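Local coordinates for 14 KDA fatty acid binding protein (Schistosoma mansoni, PDB 1VYF) that binds fatty acids such as oleic and arachidonic acid inside a beta-barrel and may take part in their transport within the cell, at residues L7-L12 / T41-M46; K11-H16 / N130-S135; G48-M53 / S63-F68; N103-V108 / V120-V125. All blocks are in the same frame, centred on the assembly; numbering follows the deposited sequence. Where two conformers were deposited one is given.

Overall arrangement
All four contacts are antiparallel strand pairs of the one sheet that closes into the fatty-acid-binding barrel. Contacts 1 and 2 share strand 8-16, gripped along one edge by 41-47 and along the other by 125-133, and their centres lie about 10 Å apart. Contact 3 continues the sheet beyond 41-47 as the hairpin 50-56/62-66, while contact 4 is the hairpin 104-112/115-122, its centre about 22 Å from that of contact 1. Contacts 1, 2 and 4 are partly buried; contact 3 lies nearer the surface. Inward chemistry is aromatic in contact 1, aromatic and sulfur-rich in contact 3, a tyrosine hydrogen-bonded to the oleic acid in contact 2, and branched aliphatic in contact 4.

Contact 1: L7-L12 / T41-M46; sequences LGKWKL and TVTFTM
Gly8 and Trp10 each exchange a pair of backbone hydrogen bonds with Phe44 and Val42, respectively, across strands 8-12 and 41-46, which run antiparallel at 157° with their axes 4.5 Å apart. Trp10 N to Val42 O, at 2.8 Å, is short but bent, with 130° at the hydrogen. Gly8 suits its place because its backbone angles would jam a side chain against the preceding carbonyl. On the face of Trp10, Val42 and Phe44, the indole and phenyl side chains cross at about a right angle: Trp10 CD1 comes to the edge of the Phe44 ring, 3.9 Å from Phe44 CD1. The edge of the indole meets Val42 O, and its NE1 is hydrogen-bonded to Phe6 O. On the other face Lys9 and Thr43 lie side by side. Lys9 CG, anti to its carbonyl carbon (chi1 -67°), lies 3.3 Å from Thr43 OG1; a long aliphatic stem suits this place, packing on the threonine while its amine reaches outward. Leu7 CD2 rests 3.8 Å from Met46 CB. With apolar side chains turned inward, Val42 close to the oleate-binding Tyr131, and Lys and Thr outward, this is the two-faced wall of a fatty-acid-binding protein beta-barrel.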
loop_
_atom_site.group_PDB
_atom_site.type_symbol
_atom_site.label_atom_id
_atom_site.label_comp_id
_atom_site.label_asym_id
_atom_site.label_seq_id
_atom_site.Cartn_x
_atom_site.Cartn_y
_atom_site.Cartn_z
ATOM N N LEU A 7 2.947 1.498 -13.670
ATOM C CA LEU A 7 2.028 0.624 -14.392
ATOM C C LEU A 7 2.580 -0.753 -14.594
ATOM O O LEU A 7 3.708 -0.918 -14.990
ATOM C CB LEU A 7 1.676 1.229 -15.752
ATOM C CG LEU A 7 1.106 2.643 -15.718
ATOM C CD1 LEU A 7 0.788 3.067 -17.154
ATOM C CD2 LEU A 7 -0.111 2.713 -14.873
ATOM N N GLY A 8 1.747 -1.753 -14.336
ATOM C CA GLY A 8 2.149 -3.135 -14.431
ATOM C C GLY A 8 2.013 -3.847 -13.087
ATOM O O GLY A 8 1.252 -3.421 -12.211
ATOM N N LYS A 9 2.770 -4.916 -12.921
ATOM C CA LYS A 9 2.661 -5.771 -11.751
ATOM C C LYS A 9 3.944 -5.811 -10.953
ATOM O O LYS A 9 5.048 -5.732 -11.520
ATOM C CB LYS A 9 2.353 -7.203 -12.172
ATOM C CG LYS A 9 1.016 -7.409 -12.783
ATOM C CD LYS A 9 0.639 -8.925 -12.699
ATOM C CE LYS A 9 -0.775 -9.145 -13.137
ATOM N NZ LYS A 9 -0.724 -9.937 -14.377
ATOM N N TRP A 10 3.791 -6.030 -9.645
ATOM C CA TRP A 10 4.884 -5.933 -8.676
ATOM C C TRP A 10 4.707 -7.046 -7.656
ATOM O O TRP A 10 3.591 -7.338 -7.307
ATOM C CB TRP A 10 4.836 -4.565 -7.948
ATOM C CG TRP A 10 4.989 -3.403 -8.861
ATOM C CD1 TRP A 10 3.986 -2.746 -9.537
ATOM C CD2 TRP A 10 6.202 -2.731 -9.205
ATOM N NE1 TRP A 10 4.517 -1.729 -10.286
ATOM C CE2 TRP A 10 5.875 -1.708 -10.115
ATOM C CE3 TRP A 10 7.543 -2.891 -8.833
ATOM C CZ2 TRP A 10 6.840 -0.843 -10.651
ATOM C CZ3 TRP A 10 8.484 -2.030 -9.348
ATOM C CH2 TRP A 10 8.131 -1.024 -10.256
ATOM N N LYS A 11 5.787 -7.695 -7.223
ATOM C CA LYS A 11 5.680 -8.728 -6.207
ATOM C C LYS A 11 6.605 -8.373 -5.044
ATOM O O LYS A 11 7.756 -7.975 -5.234
ATOM C CB LYS A 11 5.979 -10.126 -6.780
ATOM C CG LYS A 11 5.784 -11.275 -5.770
ATOM C CD LYS A 11 6.127 -12.647 -6.383
ATOM C CE LYS A 11 5.546 -13.792 -5.574
ATOM N NZ LYS A 11 5.244 -14.966 -6.455
ATOM N N LEU A 12 6.072 -8.490 -3.835
ATOM C CA LEU A 12 6.840 -8.255 -2.616
ATOM C C LEU A 12 8.057 -9.142 -2.585
ATOM O O LEU A 12 7.889 -10.361 -2.695
ATOM C CB LEU A 12 6.028 -8.580 -1.352
ATOM C CG LEU A 12 6.762 -8.237 -0.040
ATOM C CD1 LEU A 12 6.793 -6.722 0.184
ATOM C CD2 LEU A 12 6.057 -8.916 1.090
ATOM N N THR A 41 1.143 -9.841 -4.767
ATOM C CA THR A 41 1.364 -9.184 -6.035
ATOM C C THR A 41 0.425 -7.984 -6.195
ATOM O O THR A 41 -0.750 -8.067 -5.908
ATOM C CB THR A 41 1.151 -10.203 -7.136
ATOM O OG1 THR A 41 2.239 -11.125 -7.110
ATOM C CG2 THR A 41 1.238 -9.576 -8.543
ATOM N N VAL A 42 0.971 -6.853 -6.625
ATOM C CA VAL A 42 0.238 -5.592 -6.736
ATOM C C VAL A 42 0.274 -5.132 -8.210
ATOM O O VAL A 42 1.302 -5.119 -8.850
ATOM C CB VAL A 42 0.791 -4.523 -5.781
ATOM C CG1 VAL A 42 0.051 -3.208 -5.917
ATOM C CG2 VAL A 42 0.683 -4.991 -4.332
ATOM N N THR A 43 -0.885 -4.812 -8.747
ATOM C CA THR A 43 -1.018 -4.369 -10.126
ATOM C C THR A 43 -1.542 -2.937 -10.127
ATOM O O THR A 43 -2.540 -2.641 -9.492
ATOM C CB THR A 43 -1.989 -5.294 -10.890
ATOM O OG1 THR A 43 -1.522 -6.653 -10.861
ATOM C CG2 THR A 43 -2.067 -4.950 -12.384
ATOM N N PHE A 44 -0.916 -2.052 -10.889
ATOM C CA PHE A 44 -1.431 -0.685 -11.063
ATOM C C PHE A 44 -1.889 -0.490 -12.514
ATOM O O PHE A 44 -1.191 -0.868 -13.436
ATOM C CB PHE A 44 -0.356 0.374 -10.788
ATOM C CG PHE A 44 0.064 0.467 -9.337
ATOM C CD1 PHE A 44 1.090 -0.302 -8.851
ATOM C CD2 PHE A 44 -0.573 1.344 -8.472
ATOM C CE1 PHE A 44 1.468 -0.221 -7.487
ATOM C CE2 PHE A 44 -0.198 1.424 -7.106
ATOM C CZ PHE A 44 0.827 0.651 -6.635
ATOM N N THR A 45 -3.052 0.111 -12.690
ATOM C CA THR A 45 -3.468 0.628 -14.007
ATOM C C THR A 45 -3.914 2.063 -13.807
ATOM O O THR A 45 -4.290 2.461 -12.707
ATOM C CB THR A 45 -4.601 -0.220 -14.627
ATOM O OG1 THR A 45 -5.800 -0.080 -13.859
ATOM C CG2 THR A 45 -4.304 -1.666 -14.522
ATOM N N MET A 46 -3.828 2.862 -14.865
ATOM C CA MET A 46 -4.227 4.270 -14.817
ATOM C C MET A 46 -5.214 4.477 -15.969
ATOM O O MET A 46 -4.851 4.302 -17.137
ATOM C CB MET A 46 -3.001 5.196 -14.945
ATOM C CG MET A 46 -3.304 6.691 -14.821
ATOM S SD MET A 46 -3.695 7.279 -13.164
ATOM C CE MET A 46 -2.400 8.413 -12.861
#

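Contact 2: K11-H16 / N130-S135. With OLA (oleic acid), chain B.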
loop_
_atom_site.group_PDB
_atom_site.type_symbol
_atom_site.label_atom_id
_atom_site.label_comp_id
_atom_site.label_asym_id
_atom_site.label_seq_id
_atom_site.Cartn_x
_atom_site.Cartn_y
_atom_site.Cartn_z
ATOM N N LYS A 11 5.787 -7.695 -7.223
ATOM C CA LYS A 11 5.680 -8.728 -6.207
ATOM C C LYS A 11 6.605 -8.373 -5.044
ATOM O O LYS A 11 7.756 -7.975 -5.234
ATOM C CB LYS A 11 5.979 -10.126 -6.780
ATOM C CG LYS A 11 5.784 -11.275 -5.770
ATOM C CD LYS A 11 6.127 -12.647 -6.383
ATOM C CE LYS A 11 5.546 -13.792 -5.574
ATOM N NZ LYS A 11 5.244 -14.966 -6.455
ATOM N N LEU A 12 6.072 -8.490 -3.835
ATOM C CA LEU A 12 6.840 -8.255 -2.616
ATOM C C LEU A 12 8.057 -9.142 -2.585
ATOM O O LEU A 12 7.889 -10.361 -2.695
ATOM C CB LEU A 12 6.028 -8.580 -1.352
ATOM C CG LEU A 12 6.762 -8.237 -0.040
ATOM C CD1 LEU A 12 6.793 -6.722 0.184
ATOM C CD2 LEU A 12 6.057 -8.916 1.090
ATOM N N SER A 13 9.227 -8.520 -2.415
ATOM C CA SER A 13 10.540 -9.211 -2.294
ATOM C C SER A 13 11.152 -9.194 -0.921
ATOM O O SER A 13 11.785 -10.188 -0.519
ATOM C CB SER A 13 11.556 -8.676 -3.318
ATOM O OG SER A 13 11.844 -7.290 -3.181
ATOM N N GLU A 14 10.977 -8.089 -0.185
ATOM C CA GLU A 14 11.519 -7.953 1.163
ATOM C C GLU A 14 10.676 -7.060 2.048
ATOM O O GLU A 14 10.131 -6.045 1.582
ATOM C CB GLU A 14 12.898 -7.308 1.180
ATOM C CG GLU A 14 13.865 -7.681 0.104
ATOM C CD GLU A 14 15.027 -6.726 0.150
ATOM O OE1 GLU A 14 14.954 -5.639 -0.471
ATOM O OE2 GLU A 14 15.968 -7.038 0.904
ATOM N N SER A 15 10.669 -7.385 3.334
ATOM C CA SER A 15 9.933 -6.626 4.317
ATOM C C SER A 15 10.812 -6.402 5.558
ATOM O O SER A 15 11.388 -7.351 6.083
ATOM C CB SER A 15 8.691 -7.395 4.703
ATOM O OG SER A 15 7.865 -6.595 5.492
ATOM N N HIS A 16 10.885 -5.175 6.030
ATOM C CA HIS A 16 11.674 -4.793 7.200
ATOM C C HIS A 16 10.843 -4.046 8.230
ATOM O O HIS A 16 10.224 -3.023 7.935
ATOM C CB HIS A 16 12.841 -3.883 6.747
ATOM C CG HIS A 16 13.645 -3.293 7.874
ATOM N ND1 HIS A 16 14.733 -3.935 8.432
ATOM C CD2 HIS A 16 13.531 -2.114 8.532
ATOM C CE1 HIS A 16 15.251 -3.177 9.382
ATOM N NE2 HIS A 16 14.528 -2.078 9.480
ATOM N N ASN A 130 9.954 -3.678 0.012
ATOM C CA ASN A 130 10.424 -3.560 -1.367
ATOM C C ASN A 130 9.680 -4.550 -2.258
ATOM O O ASN A 130 9.541 -5.728 -1.922
ATOM C CB ASN A 130 11.937 -3.853 -1.451
ATOM C CG ASN A 130 12.788 -2.670 -1.022
ATOM O OD1 ASN A 130 12.361 -1.497 -1.094
ATOM N ND2 ASN A 130 13.962 -2.969 -0.489
ATOM N N TYR A 131 9.218 -4.068 -3.402
ATOM C CA TYR A 131 8.567 -4.877 -4.425
ATOM C C TYR A 131 9.428 -4.834 -5.686
ATOM O O TYR A 131 10.012 -3.813 -5.993
ATOM C CB TYR A 131 7.195 -4.282 -4.781
ATOM C CG TYR A 131 6.147 -4.409 -3.716
ATOM C CD1 TYR A 131 6.206 -3.615 -2.548
ATOM C CD2 TYR A 131 5.092 -5.332 -3.845
ATOM C CE1 TYR A 131 5.214 -3.697 -1.572
ATOM C CE2 TYR A 131 4.103 -5.446 -2.844
ATOM C CZ TYR A 131 4.175 -4.646 -1.721
ATOM O OH TYR A 131 3.183 -4.788 -0.794
ATOM N N LYS A 132 9.528 -5.967 -6.382
ATOM C CA LYS A 132 10.190 -6.067 -7.675
ATOM C C LYS A 132 9.158 -6.061 -8.763
ATOM O O LYS A 132 8.081 -6.662 -8.646
ATOM C CB LYS A 132 11.036 -7.353 -7.776
ATOM C CG LYS A 132 12.025 -7.499 -6.635
ATOM C CD LYS A 132 13.162 -8.515 -6.932
ATOM C CE LYS A 132 12.701 -9.954 -6.828
ATOM N NZ LYS A 132 13.217 -10.805 -7.970
ATOM N N ARG A 133 9.492 -5.401 -9.856
ATOM C CA ARG A 133 8.608 -5.323 -11.022
ATOM C C ARG A 133 8.609 -6.709 -11.699
ATOM O O ARG A 133 9.657 -7.291 -11.913
ATOM C CB ARG A 133 9.138 -4.242 -11.980
ATOM C CG ARG A 133 8.387 -4.087 -13.275
ATOM C CD ARG A 133 9.135 -3.215 -14.282
ATOM N NE ARG A 133 9.458 -1.881 -13.787
ATOM C CZ ARG A 133 8.620 -0.840 -13.797
ATOM N NH1 ARG A 133 7.369 -0.984 -14.221
ATOM N NH2 ARG A 133 9.018 0.355 -13.354
ATOM N N LEU A 134 7.440 -7.220 -12.025
ATOM C CA LEU A 134 7.333 -8.488 -12.717
ATOM C C LEU A 134 7.410 -8.360 -14.249
ATOM O O LEU A 134 7.040 -7.341 -14.855
ATOM C CB LEU A 134 6.052 -9.224 -12.334
ATOM C CG LEU A 134 5.973 -9.763 -10.912
ATOM C CD1 LEU A 134 4.600 -10.304 -10.663
ATOM C CD2 LEU A 134 6.993 -10.866 -10.619
ATOM N N SER A 135 7.903 -9.451 -14.823
ATOM C CA SER A 135 8.133 -9.666 -16.253
ATOM C C SER A 135 9.165 -8.750 -16.874
ATOM O O SER A 135 10.317 -9.184 -17.034
ATOM C CB SER A 135 6.821 -9.698 -17.022
ATOM O OG SER A 135 6.230 -10.958 -16.764
HETATM C C1 OLA B . 2.113 -2.521 1.401
HETATM O O1 OLA B . 1.598 -2.157 0.356
HETATM O O2 OLA B . 3.103 -3.392 1.275
HETATM C C2 OLA B . 1.772 -2.022 2.806
HETATM C C3 OLA B . 0.329 -1.596 3.124
HETATM C C4 OLA B . -0.213 -2.223 4.437
HETATM C C5 OLA B . -0.642 -1.252 5.546
HETATM C C6 OLA B . -0.653 -1.890 6.942
HETATM C C7 OLA B . -1.937 -2.618 7.316
HETATM C C8 OLA B . -1.937 -4.088 6.906
HETATM C C9 OLA B . -2.171 -5.012 8.078
HETATM C C10 OLA B . -2.102 -6.348 7.979
HETATM C C11 OLA B . -1.772 -7.085 6.696
HETATM C C12 OLA B . -2.688 -8.290 6.471
HETATM C C13 OLA B . -2.183 -9.236 5.372
HETATM C C14 OLA B . -2.303 -8.686 3.946
HETATM C C15 OLA B . -1.022 -8.009 3.444
HETATM C C16 OLA B . -1.298 -7.086 2.252
HETATM C C17 OLA B . -0.839 -5.643 2.492
HETATM C C18 OLA B . 0.587 -5.474 2.030
#
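Leu12 and Tyr131 form the tight, buried part of this contact, with Leu12 CD1 over one face of the phenol, 4.0 Å from the Tyr131 ring centroid. Tyr131 CG is anti to its carbonyl carbon (chi1 -70°), and the ring reaches inward to place OH 2.5 Å from O2 of the oleic acid, a very short hydrogen bond with O2 at the ring's edge. A tyrosine suits this place by joining an apolar face for leucine to a polar tip for the carboxyl group, which Arg109 and Arg129 also bind. Beside it the strands form a classic beta bulge: Ser13 and Glu14 both face Asn130, whose O accepts from Ser13 N at 2.9 Å and Glu14 N at 3.3 Å. The solvent side is looser and polar. There Glu14 and Asn130 lie side by side, and Asn130 ND2 gives a nearly straight 2.8 Å hydrogen bond to Glu14 OE1, which is met on its anti side, 33° out of the carboxylate plane. Lys132 CG passes 3.5 Å from Ser13 OG. Strand 8-16 lies between 125-133 and 41-47, while 115-122 flanks 125-133 and brings Met116 and Thr118 against Tyr131.

Contact 3: G48-M53 / S63-F68; sequences GDKMTM and SCTFKF
The Phe66 ring carries the carbonyl oxygen of Met51 over one face, 3.7 Å above its plane and offset toward the rim, while Phe68 CE1 lies at its edge, in plane. Phe66 CG sits in the crowded position between its own backbone N and carbonyl carbon (chi1 51°), and the ring lies beside the Met51 side chain, the two pointing the same way. Met51 CB comes within 3.7 Å of Phe66 CE2, and its sulfur makes oblique Met-aromatic contacts with both rings, SD lying 4.8 Å from the Phe66 centroid and 5.2 Å from that of Phe68. A flexible, polarisable thioether suits a place beside two rings. The backbones are an antiparallel hairpin pair, Met51 exchanging two hydrogen bonds with Phe66 and Met53 two with Cys64. On the opposite face Thr52 OG1 and Thr65 OG1 are joined by a 2.6 Å hydrogen bond. Lys50 NZ and Lys67 NZ stand 4.5 Å apart. Beyond the Met51-Phe66 pair a water links the two segments, donating to Asp49 O and accepting from Phe68 N. The chemistry is divided between the faces: sulfur and aromatic groups look inward, where Met53 approaches Arg109 and the oleic acid, and hydroxyls and amines look outward, where the close lysine charges would repel each other, an effect that solvent and Glu70, a weak partner of Lys67, may soften.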
loop_
_atom_site.group_PDB
_atom_site.type_symbol
_atom_site.label_atom_id
_atom_site.label_comp_id
_atom_site.label_asym_id
_atom_site.label_seq_id
_atom_site.Cartn_x
_atom_site.Cartn_y
_atom_site.Cartn_z
ATOM N N GLY A 48 -7.800 7.267 -16.914
ATOM C CA GLY A 48 -8.417 8.579 -16.879
ATOM C C GLY A 48 -7.853 9.417 -15.757
ATOM O O GLY A 48 -6.632 9.507 -15.599
ATOM N N ASP A 49 -8.750 10.021 -14.985
ATOM C CA ASP A 49 -8.392 10.734 -13.764
ATOM C C ASP A 49 -8.152 9.747 -12.610
ATOM O O ASP A 49 -7.911 10.161 -11.482
ATOM C CB ASP A 49 -9.528 11.684 -13.351
ATOM C CG ASP A 49 -9.756 12.799 -14.340
ATOM O OD1 ASP A 49 -10.006 12.504 -15.530
ATOM O OD2 ASP A 49 -9.725 14.006 -14.006
ATOM N N LYS A 50 -8.238 8.450 -12.892
ATOM C CA LYS A 50 -8.319 7.433 -11.841
ATOM C C LYS A 50 -7.191 6.429 -11.936
ATOM O O LYS A 50 -6.895 5.941 -13.014
ATOM C CB LYS A 50 -9.647 6.673 -11.954
ATOM C CG LYS A 50 -10.898 7.575 -11.873
ATOM C CD LYS A 50 -11.943 7.044 -10.884
ATOM C CE LYS A 50 -11.759 7.660 -9.477
ATOM N NZ LYS A 50 -12.701 7.122 -8.424
ATOM N N MET A 51 -6.585 6.103 -10.792
ATOM C CA MET A 51 -5.663 4.983 -10.670
ATOM C C MET A 51 -6.341 3.851 -9.910
ATOM O O MET A 51 -7.099 4.101 -8.973
ATOM C CB MET A 51 -4.439 5.420 -9.881
ATOM C CG MET A 51 -3.414 4.332 -9.676
ATOM S SD MET A 51 -1.857 5.019 -9.007
ATOM C CE MET A 51 -0.822 4.825 -10.337
ATOM N N THR A 52 -6.041 2.621 -10.306
ATOM C CA THR A 52 -6.500 1.425 -9.615
ATOM C C THR A 52 -5.332 0.544 -9.187
ATOM O O THR A 52 -4.478 0.191 -9.995
ATOM C CB THR A 52 -7.509 0.638 -10.499
ATOM O OG1 THR A 52 -8.691 1.431 -10.685
ATOM C CG2 THR A 52 -8.026 -0.598 -9.764
ATOM N N MET A 53 -5.312 0.197 -7.900
ATOM C CA MET A 53 -4.335 -0.735 -7.364
ATOM C C MET A 53 -5.010 -2.048 -6.957
ATOM O O MET A 53 -5.878 -2.056 -6.131
ATOM C CB MET A 53 -3.665 -0.090 -6.148
ATOM C CG MET A 53 -2.536 -0.922 -5.562
ATOM S SD MET A 53 -1.737 -0.046 -4.142
ATOM C CE MET A 53 -2.512 -0.881 -2.806
ATOM N N SER A 63 -9.053 -4.590 -4.243
ATOM C CA SER A 63 -8.820 -3.522 -5.210
ATOM C C SER A 63 -9.284 -2.164 -4.660
ATOM O O SER A 63 -10.271 -2.106 -3.941
ATOM C CB SER A 63 -9.605 -3.836 -6.491
ATOM O OG SER A 63 -9.591 -2.716 -7.329
ATOM N N CYS A 64 -8.582 -1.078 -5.001
ATOM C CA CYS A 64 -9.067 0.287 -4.729
ATOM C C CYS A 64 -8.853 1.176 -5.955
ATOM O O CYS A 64 -7.910 0.988 -6.711
ATOM C CB CYS A 64 -8.416 0.915 -3.468
ATOM S SG CYS A 64 -6.672 1.264 -3.708
ATOM N N THR A 65 -9.774 2.111 -6.166
ATOM C CA THR A 65 -9.729 3.032 -7.301
ATOM C C THR A 65 -9.876 4.441 -6.719
ATOM O O THR A 65 -10.686 4.658 -5.810
ATOM C CB THR A 65 -10.838 2.707 -8.338
ATOM O OG1 THR A 65 -10.630 1.387 -8.896
ATOM C CG2 THR A 65 -10.758 3.625 -9.558
ATOM N N PHE A 66 -9.069 5.388 -7.200
ATOM C CA PHE A 66 -9.041 6.731 -6.614
ATOM C C PHE A 66 -8.596 7.812 -7.592
ATOM O O PHE A 66 -7.862 7.565 -8.547
ATOM C CB PHE A 66 -8.121 6.761 -5.381
ATOM C CG PHE A 66 -6.747 6.179 -5.624
ATOM C CD1 PHE A 66 -6.508 4.831 -5.414
ATOM C CD2 PHE A 66 -5.715 6.969 -6.092
ATOM C CE1 PHE A 66 -5.258 4.282 -5.657
ATOM C CE2 PHE A 66 -4.446 6.422 -6.323
ATOM C CZ PHE A 66 -4.230 5.081 -6.100
ATOM N N LYS A 67 -9.086 9.018 -7.326
ATOM C CA LYS A 67 -8.542 10.249 -7.883
ATOM C C LYS A 67 -7.563 10.831 -6.872
ATOM O O LYS A 67 -7.806 10.761 -5.667
ATOM C CB LYS A 67 -9.690 11.237 -8.081
ATOM C CG LYS A 67 -9.331 12.486 -8.824
ATOM C CD LYS A 67 -10.620 13.176 -9.344
ATOM C CE LYS A 67 -11.374 12.263 -10.319
ATOM N NZ LYS A 67 -12.429 11.435 -9.650
ATOM N N PHE A 68 -6.451 11.380 -7.344
ATOM C CA PHE A 68 -5.469 11.996 -6.447
ATOM C C PHE A 68 -6.077 13.220 -5.736
ATOM O O PHE A 68 -6.741 14.012 -6.383
ATOM C CB PHE A 68 -4.192 12.385 -7.219
ATOM C CG PHE A 68 -3.466 11.224 -7.835
ATOM C CD1 PHE A 68 -3.001 10.175 -7.048
ATOM C CD2 PHE A 68 -3.238 11.172 -9.200
ATOM C CE1 PHE A 68 -2.340 9.117 -7.608
ATOM C CE2 PHE A 68 -2.582 10.103 -9.764
ATOM C CZ PHE A 68 -2.132 9.070 -8.963
HETATM O O HOH W 1 -6.373 11.707 -10.302
#

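Contact 4: N103-V108 / V120-V125; sequences NTTVIV and VTVGDV
Thr105 meets two valines of the opposite strand: its CG2 lies 3.6 Å from Val120 CG1, and its OG1 is 3.7 Å from Val122 CG2. Thr105 OG1 lies anti to the carbonyl carbon (chi1 -53°), which leaves CG2 anti to the backbone N and turned to Val120. Ile107 and Val120, branched residues that suit extended backbone, run side by side on the same face, their CG2 atoms 4.2 Å apart, while Val122 CG1 is crossed at about a right angle by the Asn103 side chain. On the other face Thr121 OG1 packs 3.4 Å from Val106 CB. Behind these side chains, Val106 N hydrogen-bonds Thr121 O almost straight, at 174°, and Thr121 N returns a 2.9 Å hydrogen bond to Val106 O. The pair belongs to the antiparallel hairpin 104-112/115-122 of the barrel wall, and Val120 touches the oleic acid within. Past Thr121 a water donates to Thr104 O at 2.7 Å and accepts from Gly123 N. Gly123 takes the second position of the type II' turn from Val122 to Val125, where a positive phi suits glycine. Farther out, Val21 and Lys24 of helix 18-24 pack on Val120 and Val122, and Leu25 reaches Asn103 and Thr105.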
loop_
_atom_site.group_PDB
_atom_site.type_symbol
_atom_site.label_atom_id
_atom_site.label_comp_id
_atom_site.label_asym_id
_atom_site.label_seq_id
_atom_site.Cartn_x
_atom_site.Cartn_y
_atom_site.Cartn_z
ATOM N N ASN A 103 -5.678 5.347 14.849
ATOM C CA ASN A 103 -4.378 5.666 14.245
ATOM C C ASN A 103 -4.450 6.176 12.816
ATOM O O ASN A 103 -5.457 6.043 12.136
ATOM C CB ASN A 103 -3.496 4.436 14.208
ATOM C CG ASN A 103 -2.844 4.125 15.541
ATOM O OD1 ASN A 103 -2.085 4.930 16.071
ATOM N ND2 ASN A 103 -3.114 2.953 16.067
ATOM N N THR A 104 -3.345 6.758 12.374
ATOM C CA THR A 104 -3.173 7.192 11.007
ATOM C C THR A 104 -1.949 6.486 10.435
ATOM O O THR A 104 -0.913 6.449 11.088
ATOM C CB THR A 104 -3.036 8.711 10.984
ATOM O OG1 THR A 104 -4.346 9.282 11.216
ATOM C CG2 THR A 104 -2.621 9.240 9.594
ATOM N N THR A 105 -2.119 5.897 9.253
ATOM C CA THR A 105 -1.041 5.204 8.511
ATOM C C THR A 105 -0.693 6.005 7.269
ATOM O O THR A 105 -1.570 6.352 6.495
ATOM C CB THR A 105 -1.501 3.821 8.090
ATOM O OG1 THR A 105 -1.985 3.101 9.225
ATOM C CG2 THR A 105 -0.286 2.982 7.496
ATOM N N VAL A 106 0.588 6.313 7.092
ATOM C CA VAL A 106 1.062 6.990 5.910
ATOM C C VAL A 106 1.865 5.958 5.099
ATOM O O VAL A 106 2.778 5.302 5.638
ATOM C CB VAL A 106 1.893 8.187 6.220
ATOM C CG1 VAL A 106 2.317 8.864 4.959
ATOM C CG2 VAL A 106 1.106 9.163 7.118
ATOM N N ILE A 107 1.463 5.764 3.850
ATOM C CA ILE A 107 2.141 4.796 2.950
ATOM C C ILE A 107 2.697 5.508 1.733
ATOM O O ILE A 107 1.965 5.985 0.859
ATOM C CB ILE A 107 1.175 3.669 2.522
ATOM C CG1 ILE A 107 0.470 3.070 3.731
ATOM C CG2 ILE A 107 1.960 2.580 1.743
ATOM C CD1 ILE A 107 -0.851 2.437 3.413
ATOM N N VAL A 108 4.009 5.615 1.664
ATOM C CA VAL A 108 4.675 6.238 0.548
ATOM C C VAL A 108 5.132 5.085 -0.377
ATOM O O VAL A 108 5.635 4.073 0.094
ATOM C CB VAL A 108 5.867 7.125 1.036
ATOM C CG1 VAL A 108 6.551 7.809 -0.094
ATOM C CG2 VAL A 108 5.414 8.130 2.087
ATOM N N VAL A 120 5.992 2.508 5.248
ATOM C CA VAL A 120 4.735 2.556 6.018
ATOM C C VAL A 120 5.037 3.124 7.399
ATOM O O VAL A 120 5.831 2.562 8.143
ATOM C CB VAL A 120 4.133 1.169 6.156
ATOM C CG1 VAL A 120 2.779 1.205 6.929
ATOM C CG2 VAL A 120 3.970 0.524 4.778
ATOM N N THR A 121 4.386 4.227 7.773
ATOM C CA THR A 121 4.686 4.878 9.052
ATOM C C THR A 121 3.400 5.072 9.845
ATOM O O THR A 121 2.399 5.452 9.274
ATOM C CB THR A 121 5.378 6.249 8.829
ATOM O OG1 THR A 121 4.590 7.106 7.974
ATOM C CG2 THR A 121 6.575 6.082 8.028
ATOM N N VAL A 122 3.429 4.710 11.125
ATOM C CA VAL A 122 2.313 4.910 12.058
ATOM C C VAL A 122 2.968 5.571 13.289
ATOM O O VAL A 122 3.654 4.901 14.050
ATOM C CB VAL A 122 1.663 3.582 12.449
ATOM C CG1 VAL A 122 0.492 3.822 13.411
ATOM C CG2 VAL A 122 1.194 2.779 11.179
ATOM N N GLY A 123 2.801 6.879 13.431
ATOM C CA GLY A 123 3.441 7.635 14.494
ATOM C C GLY A 123 4.946 7.628 14.320
ATOM O O GLY A 123 5.439 8.066 13.280
ATOM N N ASP A 124 5.653 7.063 15.306
ATOM C CA ASP A 124 7.126 7.023 15.316
ATOM C C ASP A 124 7.675 5.686 14.783
ATOM O O ASP A 124 8.879 5.537 14.683
ATOM C CB ASP A 124 7.718 7.350 16.726
ATOM C CG ASP A 124 7.378 6.305 17.804
ATOM O OD1 ASP A 124 7.308 6.677 19.003
ATOM O OD2 ASP A 124 7.186 5.093 17.578
ATOM N N VAL A 125 6.808 4.742 14.410
ATOM C CA VAL A 125 7.245 3.421 13.891
ATOM C C VAL A 125 7.219 3.405 12.340
ATOM O O VAL A 125 6.264 3.903 11.700
ATOM C CB VAL A 125 6.336 2.309 14.447
ATOM C CG1 VAL A 125 6.804 0.958 14.072
ATOM C CG2 VAL A 125 6.227 2.417 15.985
HETATM O O HOH W 2 0.913 8.461 11.476
#